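Local coordinates for stringent starvation protein A homolog (Haemophilus influenzae, PDB 3LYK), which probably associates with the RNA polymerase holoenzyme, though not with the core enzyme, and belongs to the glutathione S-transferase superfamily, at residues Phe139-Phe150 / Tyr182-Asp190. Residues are numbered along the deposited sequence; the frame is centred on the assembly and turned at random.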
loop_
_atom_site.group_PDB
_atom_site.type_symbol
_atom_site.label_atom_id
_atom_site.label_comp_id
_atom_site.label_asym_id
_atom_site.label_seq_id
_atom_site.Cartn_x
_atom_site.Cartn_y
_atom_site.Cartn_z
ATOM N N PHE B 139 12.159 10.270 20.247
ATOM C CA PHE B 139 11.615 11.589 20.587
ATOM C C PHE B 139 12.615 12.618 21.132
ATOM O O PHE B 139 12.345 13.822 21.116
ATOM C CB PHE B 139 10.430 11.439 21.528
ATOM C CG PHE B 139 9.365 10.512 21.011
ATOM C CD1 PHE B 139 8.417 10.961 20.079
ATOM C CD2 PHE B 139 9.299 9.185 21.458
ATOM C CE1 PHE B 139 7.429 10.084 19.599
ATOM C CE2 PHE B 139 8.308 8.313 21.003
ATOM C CZ PHE B 139 7.375 8.757 20.073
ATOM N N GLN B 140 13.769 12.164 21.602
ATOM C CA GLN B 140 14.805 13.095 22.072
ATOM C C GLN B 140 15.282 14.011 20.928
ATOM O O GLN B 140 15.991 15.000 21.146
ATOM C CB GLN B 140 15.981 12.337 22.720
ATOM C CG GLN B 140 17.060 11.847 21.743
ATOM C CD GLN B 140 18.029 10.849 22.378
ATOM O OE1 GLN B 140 17.619 9.792 22.878
ATOM N NE2 GLN B 140 19.325 11.177 22.347
ATOM N N GLN B 141 14.871 13.667 19.707
ATOM C CA GLN B 141 15.211 14.440 18.513
ATOM C C GLN B 141 14.007 15.201 17.974
ATOM O O GLN B 141 14.112 16.401 17.689
ATOM C CB GLN B 141 15.829 13.532 17.429
ATOM C CG GLN B 141 15.269 12.084 17.396
ATOM C CD GLN B 141 16.259 11.026 16.817
ATOM O OE1 GLN B 141 15.859 9.899 16.472
ATOM N NE2 GLN B 141 17.544 11.391 16.725
HETATM N N MSE B 142 12.862 14.524 17.839
HETATM C CA MSE B 142 11.707 15.158 17.171
HETATM C C MSE B 142 10.385 14.947 17.896
HETATM O O MSE B 142 10.169 13.882 18.433
HETATM C CB MSE B 142 11.624 14.684 15.721
HETATM C CG MSE B 142 12.802 15.169 14.889
HETATM SE SE MSE B 142 12.659 14.514 13.073
HETATM C CE MSE B 142 13.374 12.716 13.350
ATOM N N PRO B 143 9.503 15.963 17.904
ATOM C CA PRO B 143 8.260 15.822 18.681
ATOM C C PRO B 143 7.198 14.881 18.081
ATOM O O PRO B 143 6.415 14.332 18.838
ATOM C CB PRO B 143 7.723 17.253 18.782
ATOM C CG PRO B 143 8.337 17.997 17.625
ATOM C CD PRO B 143 9.665 17.322 17.342
ATOM N N TYR B 144 7.160 14.699 16.757
ATOM C CA TYR B 144 6.232 13.726 16.160
ATOM C C TYR B 144 6.998 12.517 15.707
ATOM O O TYR B 144 8.205 12.492 15.861
ATOM C CB TYR B 144 5.372 14.358 15.072
ATOM C CG TYR B 144 4.484 15.405 15.669
ATOM C CD1 TYR B 144 3.239 15.057 16.225
ATOM C CD2 TYR B 144 4.897 16.732 15.736
ATOM C CE1 TYR B 144 2.437 16.022 16.803
ATOM C CE2 TYR B 144 4.099 17.704 16.303
ATOM C CZ TYR B 144 2.884 17.341 16.848
ATOM O OH TYR B 144 2.082 18.301 17.399
ATOM N N PHE B 145 6.323 11.479 15.234
ATOM C CA PHE B 145 7.000 10.208 15.097
ATOM C C PHE B 145 7.965 10.231 13.894
ATOM O O PHE B 145 7.538 10.063 12.752
ATOM C CB PHE B 145 5.994 9.074 15.001
ATOM C CG PHE B 145 6.574 7.753 15.266
ATOM C CD1 PHE B 145 6.528 7.204 16.536
ATOM C CD2 PHE B 145 7.189 7.026 14.243
ATOM C CE1 PHE B 145 7.071 5.935 16.793
ATOM C CE2 PHE B 145 7.721 5.751 14.485
ATOM C CZ PHE B 145 7.683 5.221 15.771
HETATM N N MSE B 146 9.251 10.454 14.182
HETATM C CA MSE B 146 10.320 10.555 13.168
HETATM C C MSE B 146 10.043 11.749 12.275
HETATM O O MSE B 146 10.423 11.737 11.126
HETATM C CB MSE B 146 10.398 9.299 12.278
HETATM C CG MSE B 146 10.892 8.035 12.950
HETATM SE SE MSE B 146 12.733 8.346 13.592
HETATM C CE MSE B 146 13.760 7.980 11.935
ATOM N N ASN B 147 9.333 12.754 12.783
ATOM C CA ASN B 147 9.059 13.951 12.007
ATOM C C ASN B 147 8.948 15.156 12.909
ATOM O O ASN B 147 8.609 15.026 14.098
ATOM C CB ASN B 147 7.791 13.804 11.127
ATOM C CG ASN B 147 8.070 13.042 9.805
ATOM O OD1 ASN B 147 8.804 13.536 8.954
ATOM N ND2 ASN B 147 7.527 11.830 9.661
ATOM N N GLU B 148 9.228 16.319 12.329
ATOM C CA GLU B 148 9.119 17.607 13.002
ATOM C C GLU B 148 7.673 18.045 13.134
ATOM O O GLU B 148 7.339 18.740 14.095
ATOM C CB GLU B 148 9.861 18.689 12.203
ATOM C CG GLU B 148 11.365 18.470 12.093
ATOM C CD GLU B 148 12.094 18.675 13.434
ATOM O OE1 GLU B 148 11.505 19.285 14.366
ATOM O OE2 GLU B 148 13.261 18.221 13.548
ATOM N N GLU B 149 6.830 17.680 12.151
ATOM C CA GLU B 149 5.417 18.091 12.130
ATOM C C GLU B 149 4.508 16.870 12.122
ATOM O O GLU B 149 4.906 15.802 11.684
ATOM C CB GLU B 149 5.092 18.915 10.877
ATOM C CG GLU B 149 5.879 20.236 10.711
ATOM C CD GLU B 149 5.421 21.285 11.710
ATOM O OE1 GLU B 149 4.198 21.583 11.773
ATOM O OE2 GLU B 149 6.275 21.796 12.462
ATOM N N PHE B 150 3.265 17.058 12.561
ATOM C CA PHE B 150 2.300 15.980 12.626
ATOM C C PHE B 150 1.979 15.528 11.200
ATOM O O PHE B 150 1.785 16.373 10.330
ATOM C CB PHE B 150 1.011 16.499 13.277
ATOM C CG PHE B 150 -0.072 15.459 13.400
ATOM C CD1 PHE B 150 -0.085 14.579 14.466
ATOM C CD2 PHE B 150 -1.096 15.394 12.462
ATOM C CE1 PHE B 150 -1.104 13.644 14.619
ATOM C CE2 PHE B 150 -2.122 14.452 12.599
ATOM C CZ PHE B 150 -2.124 13.577 13.678
ATOM N N TYR B 182 4.495 12.266 23.898
ATOM C CA TYR B 182 3.948 12.108 22.531
ATOM C C TYR B 182 2.424 11.911 22.565
ATOM O O TYR B 182 1.684 12.521 21.797
ATOM C CB TYR B 182 4.631 10.906 21.830
ATOM C CG TYR B 182 4.092 10.612 20.455
ATOM C CD1 TYR B 182 4.405 11.454 19.371
ATOM C CD2 TYR B 182 3.238 9.509 20.240
ATOM C CE1 TYR B 182 3.902 11.179 18.082
ATOM C CE2 TYR B 182 2.736 9.216 18.964
ATOM C CZ TYR B 182 3.071 10.053 17.890
ATOM O OH TYR B 182 2.552 9.774 16.656
HETATM N N MSE B 183 1.967 11.058 23.475
HETATM C CA MSE B 183 0.548 10.830 23.643
HETATM C C MSE B 183 -0.235 12.082 23.876
HETATM O O MSE B 183 -1.264 12.276 23.227
HETATM C CB MSE B 183 0.282 9.795 24.735
HETATM C CG MSE B 183 0.514 8.385 24.202
HETATM SE SE MSE B 183 0.439 6.995 25.592
HETATM C CE MSE B 183 -1.421 6.641 25.659
ATOM N N GLU B 184 0.238 12.945 24.785
ATOM C CA GLU B 184 -0.457 14.200 25.015
ATOM C C GLU B 184 -0.465 15.042 23.729
ATOM O O GLU B 184 -1.454 15.672 23.377
ATOM C CB GLU B 184 0.194 14.972 26.176
ATOM C CG GLU B 184 -0.546 16.268 26.565
ATOM C CD GLU B 184 -0.175 17.508 25.709
ATOM O OE1 GLU B 184 0.923 17.548 25.081
ATOM O OE2 GLU B 184 -1.002 18.454 25.674
ATOM N N ARG B 185 0.660 15.050 23.030
ATOM C CA ARG B 185 0.808 15.887 21.831
ATOM C C ARG B 185 -0.203 15.471 20.765
ATOM O O ARG B 185 -0.844 16.312 20.132
ATOM C CB ARG B 185 2.226 15.700 21.317
ATOM C CG ARG B 185 2.693 16.683 20.322
ATOM C CD ARG B 185 4.217 16.397 20.133
ATOM N NE ARG B 185 4.958 16.738 21.334
ATOM C CZ ARG B 185 5.856 15.970 21.943
ATOM N NH1 ARG B 185 6.229 14.788 21.468
ATOM N NH2 ARG B 185 6.415 16.426 23.043
ATOM N N VAL B 186 -0.400 14.169 20.596
ATOM C CA VAL B 186 -1.360 13.718 19.555
ATOM C C VAL B 186 -2.838 13.633 20.036
ATOM O O VAL B 186 -3.748 14.068 19.291
ATOM C CB VAL B 186 -0.895 12.422 18.828
ATOM C CG1 VAL B 186 0.489 12.633 18.198
ATOM C CG2 VAL B 186 -0.826 11.203 19.784
ATOM N N PHE B 187 -3.085 13.104 21.258
ATOM C CA PHE B 187 -4.463 12.900 21.712
ATOM C C PHE B 187 -5.255 14.196 21.883
ATOM O O PHE B 187 -6.499 14.202 21.728
ATOM C CB PHE B 187 -4.579 12.102 23.007
ATOM C CG PHE B 187 -4.086 10.676 22.926
ATOM C CD1 PHE B 187 -3.869 10.036 21.708
ATOM C CD2 PHE B 187 -3.831 9.973 24.103
ATOM C CE1 PHE B 187 -3.397 8.713 21.662
ATOM C CE2 PHE B 187 -3.399 8.663 24.072
ATOM C CZ PHE B 187 -3.170 8.024 22.827
ATOM N N THR B 188 -4.544 15.271 22.207
ATOM C CA THR B 188 -5.168 16.568 22.479
ATOM C C THR B 188 -5.328 17.456 21.249
ATOM O O THR B 188 -5.890 18.564 21.341
ATOM C CB THR B 188 -4.442 17.352 23.630
ATOM O OG1 THR B 188 -3.138 17.704 23.184
ATOM C CG2 THR B 188 -4.324 16.471 24.922
ATOM N N ARG B 189 -4.924 16.952 20.079
ATOM C CA ARG B 189 -5.050 17.731 18.837
ATOM C C ARG B 189 -6.514 17.806 18.481
ATOM O O ARG B 189 -7.236 16.828 18.709
ATOM C CB ARG B 189 -4.329 17.017 17.671
ATOM C CG ARG B 189 -2.868 17.235 17.627
ATOM C CD ARG B 189 -2.288 16.535 16.371
ATOM N NE ARG B 189 -2.489 17.296 15.137
ATOM C CZ ARG B 189 -1.710 18.302 14.717
ATOM N NH1 ARG B 189 -0.687 18.723 15.430
ATOM N NH2 ARG B 189 -1.964 18.909 13.567
ATOM N N ASP B 190 -6.964 18.922 17.887
ATOM C CA ASP B 190 -8.384 19.050 17.475
ATOM C C ASP B 190 -8.877 17.866 16.648
ATOM O O ASP B 190 -10.027 17.406 16.819
ATOM C CB ASP B 190 -8.645 20.324 16.643
ATOM C CG ASP B 190 -8.667 21.605 17.509
ATOM O OD1 ASP B 190 -8.713 21.486 18.773
ATOM O OD2 ASP B 190 -8.642 22.731 16.929
#
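Arg189 lays its guanidinium flat on the ring of Phe150, the two planes only 5° apart and their centres 4.0 Å from each other. The cation-pi contact is off-centre, because NE and CD, rather than CZ, sit over the ring; CD makes a CH-pi contact 3.7 Å from the Phe150 centroid. A bend at chi3 turns the arginine's end along the ring.

Within helix 176-187, four residues earlier, Arg185 works differently. Its CD rests on a face of Tyr144, 3.9 Å from the ring centroid, while its guanidinium stands steeply to that ring. Pro143 CB lies against one face of the guanidinium, toward its rim, and NH1 of Arg185 donates to Pro143 O at 2.7 Å; the donor meets a lone pair in the carbonyl plane, but the bond is bent to 134° at the hydrogen. The opposite face of Tyr144 is backed by Phe150 N, which sandwiches the ring between its own loop and the arginine. Val186 CG1 fills the corner at the edges of both Tyr144 and Phe150.

At the other end Tyr182, with CG anti to its backbone N (chi1 177°), reaches into the loop. Phe139 packs obliquely over one face, and Pro143 O lies in plane at the edge.

Behind this layer, the type II turn from Tyr144 to Asn147 shapes the loop. Asp154 of helix 152-165 accepts hydrogen bonds from both Tyr182 OH and Phe145 N, tying helix and loop to a common carboxylate, and Glu27 forms a salt bridge with Arg189 NE.

The loop joining helices 118-134 and 152-165 is thus fastened to helix 176-187 and the residues just after it in the all-helical GST C-terminal domain, by two arginine chains laid on aromatic faces and by Tyr182 packed against Phe139 and the loop backbone; Glu27 probably offsets the charge that Arg189 brings onto Phe150, linking this contact to the thioredoxin-like N-terminal domain.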